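Local coordinates for protein acetylxylan esterase / glucomannan deacetylase (PDB 2WAA) that removes acetyl groups from acetylated xylan and glucomannan during the breakdown of plant cell wall polysaccharides, at residues Ile20-Arg25 with Ala32-Gly37. Sequence-based numbering, arbitrary orientation.
Sequences IQVMGR and ASLTFG
In the N-terminal β-sandwich of this family 2 carbohydrate esterase, Val22 of strand 21-23 packs against Leu34 of strand 34-36, between two antiparallel sheets. Strand 21-23 pairs with strand 42-48 in one sheet; strand 34-36 pairs with strands 27-28 and 112-119 in the other. The two segments are therefore joined by one methyl contact, a carbonyl resting on a side chain and a water, not by strand pairing. Methyl CG2 of Val22 touches methyl CD1 of Leu34 at 3.9 Å, the two side chains crossing at a slant. Val22 CG2 stands anti to the carbonyl carbon, which aims it at the other sheet, while the extended Leu34 (chi2 178°) reaches back with its far methyl. A glycerol, probably from the crystallisation liquor, lies against Leu34 and hydrogen-bonds to Ile20 O. On Val22's own strand, Gln21 folds back so that OE1 accepts the N-H of Val22 at 2.9 Å (N-H...O 150°), the donor coming in at the flank of the amide C=O, 107° at the oxygen, and its NE2 bonds to Pro128 O.

Farther along, the two segments come nearest where Arg25 CA lies 6.5 Å from Phe36 CA. The carbonyl O of Arg25 rests 3.4 Å from Phe36 CB, whereas the ring swings away from segment 20-25, packs on Leu43 and meets His103 edge to face. The guanidinium of Arg25 also leaves, toward the esterase domain, where NH1 bonds to Tyr206 O and Phe208 O and Trp219 provides a cation-pi partner. One water bridges the backbones, donating to Arg25 O at 2.7 Å and accepting from Gly37 N at 2.9 Å.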
loop_
_atom_site.group_PDB
_atom_site.type_symbol
_atom_site.label_atom_id
_atom_site.label_comp_id
_atom_site.label_asym_id
_atom_site.label_seq_id
_atom_site.Cartn_x
_atom_site.Cartn_y
_atom_site.Cartn_z
ATOM N N ILE A 20 -2.979 -0.118 19.772
ATOM C CA ILE A 20 -2.680 -0.708 18.463
ATOM C C ILE A 20 -2.321 0.409 17.469
ATOM O O ILE A 20 -3.153 1.292 17.160
ATOM C CB ILE A 20 -3.854 -1.543 17.953
ATOM C CG1 ILE A 20 -4.087 -2.737 18.881
ATOM C CG2 ILE A 20 -3.548 -2.081 16.527
ATOM C CD1 ILE A 20 -5.316 -3.415 18.568
ATOM N N GLN A 21 -1.063 0.398 17.045
ATOM C CA GLN A 21 -0.546 1.328 16.043
ATOM C C GLN A 21 -1.063 0.932 14.662
ATOM O O GLN A 21 -1.191 -0.268 14.365
ATOM C CB GLN A 21 0.989 1.359 16.102
ATOM C CG GLN A 21 1.584 2.523 15.226
ATOM C CD GLN A 21 0.960 3.887 15.584
ATOM O OE1 GLN A 21 -0.079 4.275 15.053
ATOM N NE2 GLN A 21 1.589 4.620 16.522
ATOM N N VAL A 22 -1.364 1.930 13.813
ATOM C CA VAL A 22 -1.930 1.624 12.516
ATOM C C VAL A 22 -1.232 2.499 11.509
ATOM O O VAL A 22 -1.167 3.748 11.672
ATOM C CB VAL A 22 -3.408 1.987 12.484
ATOM C CG1 VAL A 22 -4.000 1.738 11.053
ATOM C CG2 VAL A 22 -4.178 1.108 13.532
ATOM N N MET A 23 -0.737 1.870 10.460
ATOM C CA MET A 23 -0.149 2.636 9.356
ATOM C C MET A 23 -0.877 2.159 8.099
ATOM O O MET A 23 -0.887 0.963 7.816
ATOM C CB MET A 23 1.357 2.339 9.241
ATOM C CG MET A 23 2.025 3.217 8.090
ATOM S SD MET A 23 3.756 2.761 7.953
ATOM C CE MET A 23 3.720 1.198 7.062
ATOM N N GLY A 24 -1.503 3.065 7.352
ATOM C CA GLY A 24 -2.285 2.637 6.157
ATOM C C GLY A 24 -3.752 2.968 6.392
ATOM O O GLY A 24 -4.179 3.207 7.537
ATOM N N ARG A 25 -4.536 3.027 5.329
ATOM C CA ARG A 25 -5.940 3.373 5.474
ATOM C C ARG A 25 -6.819 2.292 6.114
ATOM O O ARG A 25 -6.863 1.143 5.639
ATOM C CB ARG A 25 -6.516 3.719 4.106
ATOM C CG ARG A 25 -5.862 4.993 3.549
ATOM C CD ARG A 25 -6.586 5.496 2.279
ATOM N NE ARG A 25 -5.945 6.679 1.711
ATOM C CZ ARG A 25 -6.392 7.310 0.618
ATOM N NH1 ARG A 25 -7.492 6.913 0.025
ATOM N NH2 ARG A 25 -5.757 8.376 0.140
ATOM N N ALA A 32 -15.987 -0.805 16.903
ATOM C CA ALA A 32 -14.535 -0.520 17.141
ATOM C C ALA A 32 -13.576 -1.504 16.468
ATOM O O ALA A 32 -12.361 -1.517 16.781
ATOM C CB ALA A 32 -14.216 -0.387 18.676
ATOM N N SER A 33 -14.091 -2.319 15.538
ATOM C CA SER A 33 -13.202 -3.099 14.658
ATOM C C SER A 33 -12.641 -2.166 13.575
ATOM O O SER A 33 -13.187 -1.059 13.352
ATOM C CB SER A 33 -13.947 -4.296 14.052
ATOM O OG SER A 33 -15.010 -3.831 13.223
ATOM N N LEU A 34 -11.566 -2.602 12.906
ATOM C CA LEU A 34 -11.007 -1.892 11.744
ATOM C C LEU A 34 -11.137 -2.770 10.531
ATOM O O LEU A 34 -10.892 -3.980 10.574
ATOM C CB LEU A 34 -9.509 -1.604 11.946
ATOM C CG LEU A 34 -9.201 -0.708 13.133
ATOM C CD1 LEU A 34 -7.625 -0.626 13.146
ATOM C CD2 LEU A 34 -9.888 0.625 12.910
ATOM N N THR A 35 -11.492 -2.128 9.422
ATOM C CA THR A 35 -11.563 -2.825 8.142
ATOM C C THR A 35 -10.643 -2.114 7.153
ATOM O O THR A 35 -10.555 -0.880 7.161
ATOM C CB THR A 35 -13.029 -2.869 7.624
ATOM O OG1 THR A 35 -13.845 -3.540 8.595
ATOM C CG2 THR A 35 -13.105 -3.681 6.344
ATOM N N PHE A 36 -9.963 -2.905 6.339
ATOM C CA PHE A 36 -9.035 -2.351 5.385
ATOM C C PHE A 36 -8.941 -3.174 4.118
ATOM O O PHE A 36 -9.205 -4.393 4.111
ATOM C CB PHE A 36 -7.647 -2.176 6.048
ATOM C CG PHE A 36 -7.192 -3.356 6.865
ATOM C CD1 PHE A 36 -6.408 -4.372 6.302
ATOM C CD2 PHE A 36 -7.556 -3.452 8.208
ATOM C CE1 PHE A 36 -6.001 -5.467 7.042
ATOM C CE2 PHE A 36 -7.138 -4.551 8.984
ATOM C CZ PHE A 36 -6.358 -5.565 8.384
ATOM N N GLY A 37 -8.572 -2.482 3.027
ATOM C CA GLY A 37 -8.532 -3.097 1.721
ATOM C C GLY A 37 -7.223 -2.841 0.967
ATOM O O GLY A 37 -6.854 -3.652 0.133
HETATM O O HOH W 1 -7.808 0.294 3.207
#